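Local structure of oligopeptide ABC transporter, periplasmic oligopeptide-binding protein, putative (5IPW) at residues A[329-334]-A[610-615]; A[343-348]-A[360-365]; A[230-235]-A[245-250]. The protein probably binds oligopeptides outside the membrane and delivers them to an ABC transporter. All coordinates share one frame; numbering follows the deposited sequence.

Overall arrangement
The three contacts lie well apart in one chain and hold different elements. Interaction 1, the largest and nearest the chain's centre, joins two strands of a mixed sheet through backbone hydrogen bonds, a threonine hydroxyl and a leucine laid on a tryptophan; it is partly buried. Interaction 2 falls within the long loop that interaction 1 closes, its centre about 33 Å from that of interaction 1, and is a wholly buried meeting of a strand end and its following turn with a helix, with no hydrogen bond between 343-348 and 360-365. Interaction 3, partly buried, joins two loops flanking a short edge strand by sparse contacts. Interactions 2 and 3 lie on opposite sides of the chain's centre, about 54 Å apart between centres.

Interaction 1 of 3, residues A[329-334]-A[610-615]; sequences LKWIAA and EFLVTD
L612 lies over one face of the W331 indole. Its CB stands 3.5 Å from the centroid of the five-membered ring and only 4° off the ring normal, a CH-pi contact, while CD2 covers the six-membered ring, 3.6 Å from W331 CZ3. With L612 CG anti to the backbone N (chi1 -163°), the side chain is sent alongside the indole, the two pointing the same way. At the indole edge E610 O approaches W331 CD1 to 3.3 Å, whereas the ring nitrogen NE1 is hydrogen-bonded to the carbonyl of P609.

The backbones pair in parallel, I332 with V613 and A333 with T614. I332 N donates to L612 O at 3.0 Å, nearly straight on. I332 O is gripped twice by T614: its backbone N comes nearly along the C=O axis, and its OG1 donates at 2.8 Å from above the carbonyl plane. On the opposite face of the sheet from A333 and T614, I332 CG1 packs against V613 CB. V613 CG2 also touches A334 CB at 4.0 Å. Toward L329 and E610, two waters bridge the chains, one between K330 N and E610 O, the other between K330 O and L612 N; K330 centres an inverse gamma turn there.

Further out, W301 meets the W331 ring with the planes inclined at about 40° and also touches T614. This parallel pairing unites segments 276 residues apart, adding strand 613-614 at the rim of a mixed sheet; strand 326-333 lies between it and the antiparallel strand 599-602, whose A599 and A601 touch W331 and L329.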
ATOM      1  N   LEU A 329      16.561   9.858   4.151  1.00 47.17           N
ATOM      2  CA  LEU A 329      16.420   8.507   3.644  1.00 48.32           C
ATOM      3  C   LEU A 329      15.727   8.559   2.292  1.00 50.03           C
ATOM      4  O   LEU A 329      14.638   9.131   2.158  1.00 47.17           O
ATOM      5  CB  LEU A 329      15.652   7.640   4.650  1.00 47.19           C
ATOM      6  CG  LEU A 329      16.354   7.571   6.011  1.00 46.61           C
ATOM      7  CD1 LEU A 329      15.407   7.105   7.096  1.00 47.72           C
ATOM      8  CD2 LEU A 329      17.572   6.669   5.947  1.00 46.11           C
ATOM      9  N   LYS A 330      16.375   7.959   1.295  1.00 51.51           N
ATOM     10  CA  LYS A 330      15.918   8.016  -0.090  1.00 51.28           C
ATOM     11  C   LYS A 330      14.862   6.955  -0.361  1.00 48.41           C
ATOM     12  O   LYS A 330      15.035   6.099  -1.229  1.00 47.00           O
ATOM     13  CB  LYS A 330      17.102   7.836  -1.062  1.00 55.71           C
ATOM     14  CG  LYS A 330      17.769   9.128  -1.506  1.00 59.82           C
ATOM     15  CD  LYS A 330      18.831   9.605  -0.531  1.00 63.95           C
ATOM     16  CE  LYS A 330      19.322  11.002  -0.892  1.00 67.49           C
ATOM     17  NZ  LYS A 330      20.178  11.571   0.187  1.00 70.44           N
ATOM     18  N   TRP A 331      13.761   7.012   0.376  1.00 47.78           N
ATOM     19  CA  TRP A 331      12.642   6.105   0.120  1.00 46.98           C
ATOM     20  C   TRP A 331      11.876   6.591  -1.103  1.00 49.90           C
ATOM     21  O   TRP A 331      11.832   7.791  -1.379  1.00 50.14           O
ATOM     22  CB  TRP A 331      11.698   6.028   1.322  1.00 44.08           C
ATOM     23  CG  TRP A 331      12.326   5.514   2.581  1.00 40.88           C
ATOM     24  CD1 TRP A 331      13.599   5.040   2.745  1.00 40.50           C
ATOM     25  CD2 TRP A 331      11.691   5.388   3.848  1.00 38.31           C
ATOM     26  NE1 TRP A 331      13.791   4.643   4.041  1.00 38.65           N
ATOM     27  CE2 TRP A 331      12.632   4.848   4.736  1.00 37.69           C
ATOM     28  CE3 TRP A 331      10.414   5.684   4.320  1.00 37.78           C
ATOM     29  CZ2 TRP A 331      12.339   4.611   6.068  1.00 37.11           C
ATOM     30  CZ3 TRP A 331      10.129   5.444   5.643  1.00 36.43           C
ATOM     31  CH2 TRP A 331      11.082   4.908   6.499  1.00 35.52           C
ATOM     32  N   ILE A 332      11.258   5.657  -1.818  1.00 54.56           N
ATOM     33  CA  ILE A 332      10.527   5.968  -3.042  1.00 57.96           C
ATOM     34  C   ILE A 332       9.022   5.734  -2.891  1.00 63.19           C
ATOM     35  O   ILE A 332       8.587   4.960  -2.036  1.00 68.16           O
ATOM     36  CB  ILE A 332      11.062   5.150  -4.239  1.00 58.83           C
ATOM     37  CG1 ILE A 332      10.840   3.640  -4.030  1.00 60.19           C
ATOM     38  CG2 ILE A 332      12.538   5.467  -4.472  1.00 57.12           C
ATOM     39  CD1 ILE A 332      11.106   2.798  -5.269  1.00 59.61           C
ATOM     40  N   ALA A 333       8.236   6.422  -3.719  1.00 64.48           N
ATOM     41  CA  ALA A 333       6.807   6.156  -3.836  1.00 62.66           C
ATOM     42  C   ALA A 333       6.644   4.945  -4.730  1.00 65.45           C
ATOM     43  O   ALA A 333       7.558   4.592  -5.473  1.00 66.61           O
ATOM     44  CB  ALA A 333       6.080   7.354  -4.419  1.00 63.24           C
ATOM     45  N   ALA A 334       5.482   4.304  -4.659  1.00 69.02           N
ATOM     46  CA  ALA A 334       5.254   3.051  -5.372  1.00 68.80           C
ATOM     47  C   ALA A 334       4.478   3.278  -6.665  1.00 71.51           C
ATOM     48  O   ALA A 334       3.494   2.580  -6.943  1.00 73.64           O
ATOM     49  CB  ALA A 334       4.520   2.067  -4.474  1.00 68.59           C
ATOM     50  N   GLU A 610      17.578   2.018   5.071  1.00 40.81           N
ATOM     51  CA  GLU A 610      18.106   2.994   4.128  1.00 44.71           C
ATOM     52  C   GLU A 610      17.153   3.173   2.955  1.00 44.82           C
ATOM     53  O   GLU A 610      16.775   4.294   2.611  1.00 45.80           O
ATOM     54  CB  GLU A 610      19.474   2.535   3.625  1.00 49.14           C
ATOM     55  CG  GLU A 610      20.318   3.640   3.021  1.00 55.13           C
ATOM     56  CD  GLU A 610      21.657   3.148   2.485  1.00 59.27           C
ATOM     57  OE1 GLU A 610      22.110   3.683   1.452  1.00 64.75           O
ATOM     58  OE2 GLU A 610      22.261   2.234   3.088  1.00 62.04           O
ATOM     59  N   PHE A 611      16.759   2.055   2.353  1.00 46.49           N
ATOM     60  CA  PHE A 611      15.851   2.053   1.207  1.00 46.17           C
ATOM     61  C   PHE A 611      14.514   1.441   1.607  1.00 44.05           C
ATOM     62  O   PHE A 611      14.450   0.567   2.472  1.00 41.31           O
ATOM     63  CB  PHE A 611      16.459   1.260   0.044  1.00 48.50           C
ATOM     64  CG  PHE A 611      17.851   1.698  -0.330  1.00 51.87           C
ATOM     65  CD1 PHE A 611      18.057   2.832  -1.113  1.00 53.48           C
ATOM     66  CD2 PHE A 611      18.962   0.980   0.108  1.00 54.36           C
ATOM     67  CE1 PHE A 611      19.339   3.236  -1.455  1.00 54.03           C
ATOM     68  CE2 PHE A 611      20.245   1.378  -0.231  1.00 55.07           C
ATOM     69  CZ  PHE A 611      20.433   2.511  -1.013  1.00 55.48           C
ATOM     70  N   LEU A 612      13.453   1.909   0.965  1.00 42.26           N
ATOM     71  CA  LEU A 612      12.110   1.429   1.233  1.00 43.07           C
ATOM     72  C   LEU A 612      11.178   1.921   0.136  1.00 45.79           C
ATOM     73  O   LEU A 612      11.357   3.012  -0.401  1.00 44.34           O
ATOM     74  CB  LEU A 612      11.611   1.942   2.586  1.00 42.19           C
ATOM     75  CG  LEU A 612      10.406   1.235   3.210  1.00 40.60           C
ATOM     76  CD1 LEU A 612      10.832  -0.068   3.852  1.00 40.11           C
ATOM     77  CD2 LEU A 612       9.753   2.119   4.258  1.00 40.89           C
ATOM     78  N   VAL A 613      10.176   1.114  -0.190  1.00 50.12           N
ATOM     79  CA  VAL A 613       9.114   1.551  -1.097  1.00 51.05           C
ATOM     80  C   VAL A 613       7.903   1.856  -0.222  1.00 50.23           C
ATOM     81  O   VAL A 613       7.602   1.124   0.721  1.00 48.69           O
ATOM     82  CB  VAL A 613       8.849   0.558  -2.280  1.00 52.53           C
ATOM     83  CG1 VAL A 613       9.753  -0.668  -2.221  1.00 52.92           C
ATOM     84  CG2 VAL A 613       7.385   0.148  -2.399  1.00 52.18           C
ATOM     85  N   THR A 614       7.235   2.963  -0.525  1.00 51.51           N
ATOM     86  CA  THR A 614       6.181   3.480   0.330  1.00 53.15           C
ATOM     87  C   THR A 614       4.849   3.453  -0.393  1.00 54.65           C
ATOM     88  O   THR A 614       4.767   3.853  -1.551  1.00 55.18           O
ATOM     89  CB  THR A 614       6.488   4.922   0.755  1.00 51.80           C
ATOM     90  OG1 THR A 614       6.416   5.784  -0.385  1.00 52.77           O
ATOM     91  CG2 THR A 614       7.870   5.007   1.357  1.00 51.26           C
ATOM     92  N   ASP A 615       3.814   2.990   0.304  1.00 57.04           N
ATOM     93  CA  ASP A 615       2.473   2.824  -0.258  1.00 58.92           C
ATOM     94  C   ASP A 615       1.504   2.594   0.909  1.00 57.27           C
ATOM     95  O   ASP A 615       1.915   2.114   1.964  1.00 57.23           O
ATOM     96  CB  ASP A 615       2.450   1.624  -1.227  1.00 63.34           C
ATOM     97  CG  ASP A 615       1.409   1.768  -2.351  1.00 68.55           C
ATOM     98  OD1 ASP A 615       0.703   2.802  -2.412  1.00 71.40           O
ATOM     99  OD2 ASP A 615       1.301   0.831  -3.182  1.00 67.03           O
TER
HETATM  100  O   HOH W   1      18.706   6.430   1.852  1.00 36.41           O
HETATM  101  O   HOH W   2      14.483   3.211  -1.489  1.00 38.66           O

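Interaction 2 of 3, residues A[343-348]-A[360-365]; sequences LNYAHS and RFRQAL
R362 passes obliquely by the Y345 phenol as it leaves helix 359-367. From CB, CG is anti to the carbonyl carbon and passes L343 CD1 at 4.2 Å. CD comes next and makes the closest approach of the contact, 3.5 Å from Y345 OH, with Y345 CE1 at 3.8 Å. The chain then bends at chi3 (-68°), and the guanidinium turns so that NH1 lies 3.8 Å from Y345 CE1. Its plane stands 79° from that of the phenol ring, so the two flat groups are not stacked. NH1 is hydrogen-bonded to the carbonyl of F356, near the C-terminal end of helix 350-357, a bond that probably helps to hold the guanidinium in this orientation.

L343 supplies the apolar half. Its CD1 reaches tip to tip toward L365 CD1 at 3.8 Å, and it also meets the edge of the F361 ring near the ring plane, 3.9 Å from CD2. The L343 and F361 side chains cross at about a right angle, while L365 CG lies over one face of the F361 ring, toward its rim.

The phenol is held from its own segment and from beyond: L343 N donates to Y345 OH at 3.2 Å with an angle of 162°, and OH is also hydrogen-bonded to the carbonyl of W587, whose ring meets that of Y345 edge-to-face. L343 O sits over the centre of the Y345 ring. Past L343 the chain makes a type I turn from N344 to H347, with an Asx turn in which N344 OD1 accepts from A346 N. This is the turn that leads from strand 340-343 of a mixed five-stranded sheet to helix 350-357, with helix 359-367 packed against the end of that strand.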
ATOM      1  N   LEU A 343      -3.551   4.949 -25.415  1.00 57.59           N
ATOM      2  CA  LEU A 343      -4.303   5.377 -26.583  1.00 56.99           C
ATOM      3  C   LEU A 343      -5.665   4.703 -26.547  1.00 54.72           C
ATOM      4  O   LEU A 343      -5.841   3.681 -25.888  1.00 55.10           O
ATOM      5  CB  LEU A 343      -3.555   5.006 -27.865  1.00 57.43           C
ATOM      6  CG  LEU A 343      -2.097   5.470 -27.958  1.00 56.42           C
ATOM      7  CD1 LEU A 343      -1.409   4.760 -29.109  1.00 56.57           C
ATOM      8  CD2 LEU A 343      -2.002   6.983 -28.107  1.00 54.63           C
ATOM      9  N   ASN A 344      -6.629   5.276 -27.255  1.00 52.25           N
ATOM     10  CA  ASN A 344      -7.971   4.721 -27.276  1.00 51.00           C
ATOM     11  C   ASN A 344      -8.031   3.544 -28.251  1.00 51.62           C
ATOM     12  O   ASN A 344      -8.193   3.728 -29.452  1.00 54.02           O
ATOM     13  CB  ASN A 344      -8.983   5.815 -27.638  1.00 48.83           C
ATOM     14  CG  ASN A 344     -10.419   5.370 -27.449  1.00 46.97           C
ATOM     15  OD1 ASN A 344     -10.701   4.181 -27.291  1.00 44.56           O
ATOM     16  ND2 ASN A 344     -11.338   6.326 -27.473  1.00 46.95           N
ATOM     17  N   TYR A 345      -7.907   2.330 -27.728  1.00 51.26           N
ATOM     18  CA  TYR A 345      -7.842   1.125 -28.568  1.00 51.50           C
ATOM     19  C   TYR A 345      -9.221   0.616 -28.978  1.00 52.87           C
ATOM     20  O   TYR A 345      -9.339  -0.399 -29.674  1.00 54.75           O
ATOM     21  CB  TYR A 345      -7.053   0.030 -27.850  1.00 52.49           C
ATOM     22  CG  TYR A 345      -5.758   0.555 -27.284  1.00 53.71           C
ATOM     23  CD1 TYR A 345      -4.754   1.011 -28.118  1.00 53.95           C
ATOM     24  CD2 TYR A 345      -5.558   0.636 -25.913  1.00 55.38           C
ATOM     25  CE1 TYR A 345      -3.574   1.512 -27.607  1.00 55.85           C
ATOM     26  CE2 TYR A 345      -4.381   1.139 -25.388  1.00 55.59           C
ATOM     27  CZ  TYR A 345      -3.393   1.573 -26.240  1.00 55.88           C
ATOM     28  OH  TYR A 345      -2.227   2.075 -25.726  1.00 54.01           O
ATOM     29  N   ALA A 346     -10.261   1.312 -28.522  1.00 53.09           N
ATOM     30  CA  ALA A 346     -11.610   1.136 -29.043  1.00 51.72           C
ATOM     31  C   ALA A 346     -12.086   2.414 -29.751  1.00 48.39           C
ATOM     32  O   ALA A 346     -13.277   2.662 -29.840  1.00 47.12           O
ATOM     33  CB  ALA A 346     -12.561   0.758 -27.917  1.00 51.94           C
ATOM     34  N   HIS A 347     -11.150   3.198 -30.279  1.00 47.65           N
ATOM     35  CA  HIS A 347     -11.469   4.472 -30.930  1.00 50.33           C
ATOM     36  C   HIS A 347     -12.575   4.348 -31.969  1.00 52.68           C
ATOM     37  O   HIS A 347     -12.580   3.410 -32.764  1.00 54.65           O
ATOM     38  CB  HIS A 347     -10.237   5.052 -31.623  1.00 49.31           C
ATOM     39  CG  HIS A 347     -10.240   6.542 -31.689  1.00 49.58           C
ATOM     40  ND1 HIS A 347     -11.140   7.248 -32.453  1.00 50.25           N
ATOM     41  CD2 HIS A 347      -9.462   7.465 -31.075  1.00 49.53           C
ATOM     42  CE1 HIS A 347     -10.914   8.542 -32.314  1.00 52.06           C
ATOM     43  NE2 HIS A 347      -9.902   8.701 -31.481  1.00 49.88           N
ATOM     44  N   SER A 348     -13.491   5.313 -31.980  1.00 53.35           N
ATOM     45  CA  SER A 348     -14.637   5.266 -32.887  1.00 54.44           C
ATOM     46  C   SER A 348     -14.211   5.388 -34.350  1.00 53.62           C
ATOM     47  O   SER A 348     -14.697   4.652 -35.207  1.00 54.59           O
ATOM     48  CB  SER A 348     -15.643   6.353 -32.520  1.00 54.82           C
ATOM     49  OG  SER A 348     -16.200   6.073 -31.245  1.00 57.44           O
ATOM     50  N   ARG A 360       3.606  -1.784 -32.994  1.00 65.84           N
ATOM     51  CA  ARG A 360       4.731  -1.025 -33.524  1.00 65.39           C
ATOM     52  C   ARG A 360       4.548   0.481 -33.387  1.00 61.88           C
ATOM     53  O   ARG A 360       5.521   1.206 -33.192  1.00 56.37           O
ATOM     54  CB  ARG A 360       4.960  -1.408 -34.986  1.00 70.99           C
ATOM     55  CG  ARG A 360       5.518  -2.821 -35.151  1.00 77.30           C
ATOM     56  CD  ARG A 360       4.813  -3.602 -36.247  1.00 79.91           C
ATOM     57  NE  ARG A 360       4.811  -2.878 -37.516  1.00 83.78           N
ATOM     58  CZ  ARG A 360       4.153  -3.261 -38.606  1.00 83.93           C
ATOM     59  NH1 ARG A 360       3.426  -4.377 -38.610  1.00 82.52           N
ATOM     60  NH2 ARG A 360       4.226  -2.519 -39.701  1.00 84.80           N
ATOM     61  N   PHE A 361       3.304   0.946 -33.492  1.00 62.86           N
ATOM     62  CA  PHE A 361       3.009   2.361 -33.298  1.00 61.95           C
ATOM     63  C   PHE A 361       3.326   2.771 -31.862  1.00 62.74           C
ATOM     64  O   PHE A 361       3.885   3.849 -31.623  1.00 64.87           O
ATOM     65  CB  PHE A 361       1.546   2.698 -33.644  1.00 62.03           C
ATOM     66  CG  PHE A 361       1.235   4.174 -33.546  1.00 61.70           C
ATOM     67  CD1 PHE A 361       1.842   5.084 -34.408  1.00 60.97           C
ATOM     68  CD2 PHE A 361       0.374   4.661 -32.571  1.00 62.57           C
ATOM     69  CE1 PHE A 361       1.586   6.448 -34.310  1.00 59.41           C
ATOM     70  CE2 PHE A 361       0.113   6.025 -32.472  1.00 62.12           C
ATOM     71  CZ  PHE A 361       0.722   6.920 -33.341  1.00 59.14           C
ATOM     72  N   ARG A 362       2.980   1.905 -30.913  1.00 62.10           N
ATOM     73  CA  ARG A 362       3.221   2.185 -29.492  1.00 64.47           C
ATOM     74  C   ARG A 362       4.717   2.100 -29.179  1.00 64.23           C
ATOM     75  O   ARG A 362       5.288   3.036 -28.608  1.00 60.48           O
ATOM     76  CB  ARG A 362       2.399   1.244 -28.607  1.00 62.68           C
ATOM     77  CG  ARG A 362       0.907   1.299 -28.920  1.00 62.67           C
ATOM     78  CD  ARG A 362       0.057   0.612 -27.873  1.00 60.83           C
ATOM     79  NE  ARG A 362       0.239  -0.841 -27.836  1.00 60.01           N
ATOM     80  CZ  ARG A 362      -0.584  -1.739 -28.381  1.00 63.32           C
ATOM     81  NH1 ARG A 362      -1.673  -1.378 -29.062  1.00 62.97           N
ATOM     82  NH2 ARG A 362      -0.307  -3.032 -28.252  1.00 67.42           N
ATOM     83  N   GLN A 363       5.350   0.998 -29.594  1.00 64.95           N
ATOM     84  CA  GLN A 363       6.812   0.854 -29.505  1.00 64.98           C
ATOM     85  C   GLN A 363       7.495   2.130 -29.997  1.00 66.08           C
ATOM     86  O   GLN A 363       8.355   2.706 -29.310  1.00 63.37           O
ATOM     87  CB  GLN A 363       7.291  -0.348 -30.327  1.00 63.13           C
ATOM     88  CG  GLN A 363       6.897  -1.694 -29.733  1.00 65.49           C
ATOM     89  CD  GLN A 363       7.156  -2.877 -30.661  1.00 68.07           C
ATOM     90  OE1 GLN A 363       7.542  -2.710 -31.818  1.00 71.88           O
ATOM     91  NE2 GLN A 363       6.936  -4.086 -30.151  1.00 67.95           N
ATOM     92  N   ALA A 364       7.078   2.580 -31.181  1.00 64.96           N
ATOM     93  CA  ALA A 364       7.591   3.813 -31.775  1.00 64.48           C
ATOM     94  C   ALA A 364       7.347   5.027 -30.881  1.00 62.26           C
ATOM     95  O   ALA A 364       8.248   5.846 -30.675  1.00 57.53           O
ATOM     96  CB  ALA A 364       6.964   4.034 -33.145  1.00 64.02           C
ATOM     97  N   LEU A 365       6.127   5.138 -30.357  1.00 64.05           N
ATOM     98  CA  LEU A 365       5.747   6.295 -29.542  1.00 64.42           C
ATOM     99  C   LEU A 365       6.594   6.423 -28.279  1.00 63.50           C
ATOM    100  O   LEU A 365       6.936   7.542 -27.890  1.00 62.11           O
ATOM    101  CB  LEU A 365       4.254   6.266 -29.172  1.00 65.20           C
ATOM    102  CG  LEU A 365       3.204   6.790 -30.161  1.00 63.49           C
ATOM    103  CD1 LEU A 365       1.838   6.792 -29.491  1.00 61.62           C
ATOM    104  CD2 LEU A 365       3.513   8.184 -30.682  1.00 63.38           C
TER

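Interaction 3 of 3, residues A[230-235]-A[245-250]; sequences FLENTE and ITDPTE
Two loops flanking the short edge strand 242-244 meet where a proline ring is set against a glutamate and a leucine. P248 CG lies 3.4 Å from E232 OE2, and P248 CD also nears that oxygen, the two side chains crossing at about a right angle. A bend at chi2 (-82°) swings E232 CD toward P248, where OE2 meets the ring. Deeper in, P248 CG comes to 4.4 Å from L231 CG, a loose apolar touch. E232 OE2 also faces D247 OD1 at 4.3 Å, two like charges that would probably repel each other. An alanine at E232 would lose the carboxylate that lies against P248 and would probably leave that side of the proline ring less covered.

D247 is bound within its own loop: OD2 accepts from T249 N at 3.1 Å in an Asx turn, met from above the carboxylate plane, and D247 N donates to E250 OE2. At the other end of the contact T234 OG1 lies 3.7 Å from I245 C, and its hydroxyl is hydrogen-bonded to the carbonyl of P244. N233 OD1 closes a second Asx turn with E235 N.

Around the pair, W67 of strand 62-67 touches both L231 and P248, and L231 also rests on R73 and I76 of helix 73-80. Y253 of strand 252-257 packs on P248 and donates its hydroxyl to L231 O, so both loops lie against the mixed sheet that contains these strands.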
ATOM      1  N   PHE A 230      -8.976   3.677  19.073  1.00 44.52           N
ATOM      2  CA  PHE A 230      -7.572   3.496  19.462  1.00 45.12           C
ATOM      3  C   PHE A 230      -6.825   4.806  19.714  1.00 44.62           C
ATOM      4  O   PHE A 230      -5.822   4.824  20.416  1.00 43.78           O
ATOM      5  CB  PHE A 230      -6.816   2.701  18.398  1.00 44.51           C
ATOM      6  CG  PHE A 230      -6.358   3.533  17.243  1.00 45.48           C
ATOM      7  CD1 PHE A 230      -5.114   4.161  17.275  1.00 44.68           C
ATOM      8  CD2 PHE A 230      -7.168   3.713  16.131  1.00 44.81           C
ATOM      9  CE1 PHE A 230      -4.682   4.934  16.210  1.00 44.72           C
ATOM     10  CE2 PHE A 230      -6.744   4.491  15.065  1.00 45.64           C
ATOM     11  CZ  PHE A 230      -5.500   5.103  15.105  1.00 45.98           C
ATOM     12  N   LEU A 231      -7.302   5.883  19.102  1.00 47.08           N
ATOM     13  CA  LEU A 231      -6.665   7.189  19.173  1.00 47.42           C
ATOM     14  C   LEU A 231      -7.149   7.961  20.389  1.00 47.69           C
ATOM     15  O   LEU A 231      -6.351   8.528  21.126  1.00 47.31           O
ATOM     16  CB  LEU A 231      -6.997   7.967  17.896  1.00 49.40           C
ATOM     17  CG  LEU A 231      -6.343   9.325  17.623  1.00 49.37           C
ATOM     18  CD1 LEU A 231      -4.858   9.168  17.332  1.00 49.95           C
ATOM     19  CD2 LEU A 231      -7.026   9.996  16.443  1.00 48.60           C
ATOM     20  N   GLU A 232      -8.462   7.959  20.599  1.00 52.01           N
ATOM     21  CA  GLU A 232      -9.112   8.793  21.620  1.00 55.07           C
ATOM     22  C   GLU A 232      -9.154   8.127  22.994  1.00 51.30           C
ATOM     23  O   GLU A 232      -8.975   8.796  24.014  1.00 51.88           O
ATOM     24  CB  GLU A 232     -10.555   9.130  21.203  1.00 59.88           C
ATOM     25  CG  GLU A 232     -10.715   9.829  19.854  1.00 64.29           C
ATOM     26  CD  GLU A 232     -10.478  11.330  19.905  1.00 68.62           C
ATOM     27  OE1 GLU A 232     -10.512  11.964  18.822  1.00 69.58           O
ATOM     28  OE2 GLU A 232     -10.267  11.878  21.013  1.00 70.53           O
ATOM     29  N   ASN A 233      -9.405   6.816  23.025  1.00 47.43           N
ATOM     30  CA  ASN A 233      -9.667   6.126  24.289  1.00 44.51           C
ATOM     31  C   ASN A 233      -8.424   5.543  24.970  1.00 44.28           C
ATOM     32  O   ASN A 233      -8.005   4.419  24.709  1.00 45.17           O
ATOM     33  CB  ASN A 233     -10.722   5.046  24.107  1.00 42.42           C
ATOM     34  CG  ASN A 233     -11.136   4.422  25.422  1.00 41.10           C
ATOM     35  OD1 ASN A 233     -10.806   4.939  26.489  1.00 37.77           O
ATOM     36  ND2 ASN A 233     -11.843   3.296  25.355  1.00 40.45           N
ATOM     37  N   THR A 234      -7.871   6.340  25.871  1.00 45.97           N
ATOM     38  CA  THR A 234      -6.774   5.962  26.765  1.00 45.49           C
ATOM     39  C   THR A 234      -7.024   4.668  27.568  1.00 45.33           C
ATOM     40  O   THR A 234      -6.080   4.040  28.066  1.00 44.24           O
ATOM     41  CB  THR A 234      -6.474   7.172  27.694  1.00 45.89           C
ATOM     42  OG1 THR A 234      -5.465   7.981  27.078  1.00 47.81           O
ATOM     43  CG2 THR A 234      -6.024   6.773  29.099  1.00 47.67           C
ATOM     44  N   GLU A 235      -8.286   4.274  27.705  1.00 43.75           N
ATOM     45  CA  GLU A 235      -8.625   3.103  28.501  1.00 42.40           C
ATOM     46  C   GLU A 235      -8.717   1.824  27.687  1.00 39.46           C
ATOM     47  O   GLU A 235      -8.846   0.751  28.255  1.00 40.06           O
ATOM     48  CB  GLU A 235      -9.938   3.342  29.252  1.00 43.47           C
ATOM     49  CG  GLU A 235      -9.818   4.369  30.362  1.00 44.92           C
ATOM     50  CD  GLU A 235      -9.007   3.870  31.539  1.00 46.66           C
ATOM     51  OE1 GLU A 235      -9.192   2.705  31.940  1.00 48.14           O
ATOM     52  OE2 GLU A 235      -8.195   4.646  32.080  1.00 48.64           O
ATOM     53  N   ILE A 245      -1.497   7.746  26.167  1.00 44.12           N
ATOM     54  CA  ILE A 245      -1.715   8.166  27.552  1.00 45.67           C
ATOM     55  C   ILE A 245      -2.177   9.634  27.703  1.00 46.40           C
ATOM     56  O   ILE A 245      -2.390  10.094  28.822  1.00 46.96           O
ATOM     57  CB  ILE A 245      -0.487   7.889  28.444  1.00 44.91           C
ATOM     58  CG1 ILE A 245       0.770   8.565  27.895  1.00 45.19           C
ATOM     59  CG2 ILE A 245      -0.270   6.393  28.574  1.00 46.35           C
ATOM     60  CD1 ILE A 245       1.908   8.621  28.899  1.00 43.32           C
ATOM     61  N   THR A 246      -2.338  10.357  26.592  1.00 45.80           N
ATOM     62  CA  THR A 246      -2.903  11.715  26.621  1.00 47.10           C
ATOM     63  C   THR A 246      -3.949  11.898  25.526  1.00 48.71           C
ATOM     64  O   THR A 246      -4.064  11.076  24.620  1.00 49.24           O
ATOM     65  CB  THR A 246      -1.831  12.826  26.468  1.00 45.50           C
ATOM     66  OG1 THR A 246      -1.338  12.867  25.120  1.00 43.54           O
ATOM     67  CG2 THR A 246      -0.683  12.624  27.444  1.00 43.96           C
ATOM     68  N   ASP A 247      -4.706  12.986  25.627  1.00 50.67           N
ATOM     69  CA  ASP A 247      -5.753  13.303  24.662  1.00 52.98           C
ATOM     70  C   ASP A 247      -5.107  13.829  23.385  1.00 51.50           C
ATOM     71  O   ASP A 247      -4.137  14.574  23.456  1.00 56.35           O
ATOM     72  CB  ASP A 247      -6.698  14.365  25.244  1.00 56.45           C
ATOM     73  CG  ASP A 247      -8.003  14.464  24.482  1.00 60.96           C
ATOM     74  OD1 ASP A 247      -8.875  13.588  24.679  1.00 67.93           O
ATOM     75  OD2 ASP A 247      -8.156  15.407  23.676  1.00 59.83           O
ATOM     76  N   PRO A 248      -5.640  13.457  22.212  1.00 48.86           N
ATOM     77  CA  PRO A 248      -5.066  13.971  20.963  1.00 51.13           C
ATOM     78  C   PRO A 248      -5.312  15.462  20.681  1.00 54.08           C
ATOM     79  O   PRO A 248      -4.680  16.020  19.786  1.00 57.19           O
ATOM     80  CB  PRO A 248      -5.731  13.111  19.885  1.00 50.35           C
ATOM     81  CG  PRO A 248      -6.986  12.611  20.499  1.00 49.36           C
ATOM     82  CD  PRO A 248      -6.726  12.495  21.970  1.00 49.05           C
ATOM     83  N   THR A 249      -6.219  16.099  21.419  1.00 56.93           N
ATOM     84  CA  THR A 249      -6.446  17.540  21.269  1.00 57.21           C
ATOM     85  C   THR A 249      -5.388  18.340  22.022  1.00 58.22           C
ATOM     86  O   THR A 249      -5.109  19.472  21.644  1.00 63.42           O
ATOM     87  CB  THR A 249      -7.841  17.983  21.756  1.00 54.63           C
ATOM     88  OG1 THR A 249      -7.925  17.835  23.177  1.00 54.46           O
ATOM     89  CG2 THR A 249      -8.947  17.175  21.077  1.00 53.91           C
ATOM     90  N   GLU A 250      -4.813  17.770  23.083  1.00 58.35           N
ATOM     91  CA  GLU A 250      -3.668  18.397  23.752  1.00 60.15           C
ATOM     92  C   GLU A 250      -2.568  18.598  22.720  1.00 61.77           C
ATOM     93  O   GLU A 250      -2.573  17.948  21.665  1.00 63.05           O
ATOM     94  CB  GLU A 250      -3.153  17.555  24.925  1.00 61.94           C
ATOM     95  CG  GLU A 250      -4.100  17.489  26.118  1.00 64.92           C
ATOM     96  CD  GLU A 250      -3.669  16.473  27.171  1.00 67.98           C
ATOM     97  OE1 GLU A 250      -2.635  16.695  27.841  1.00 66.02           O
ATOM     98  OE2 GLU A 250      -4.376  15.450  27.340  1.00 69.38           O
TER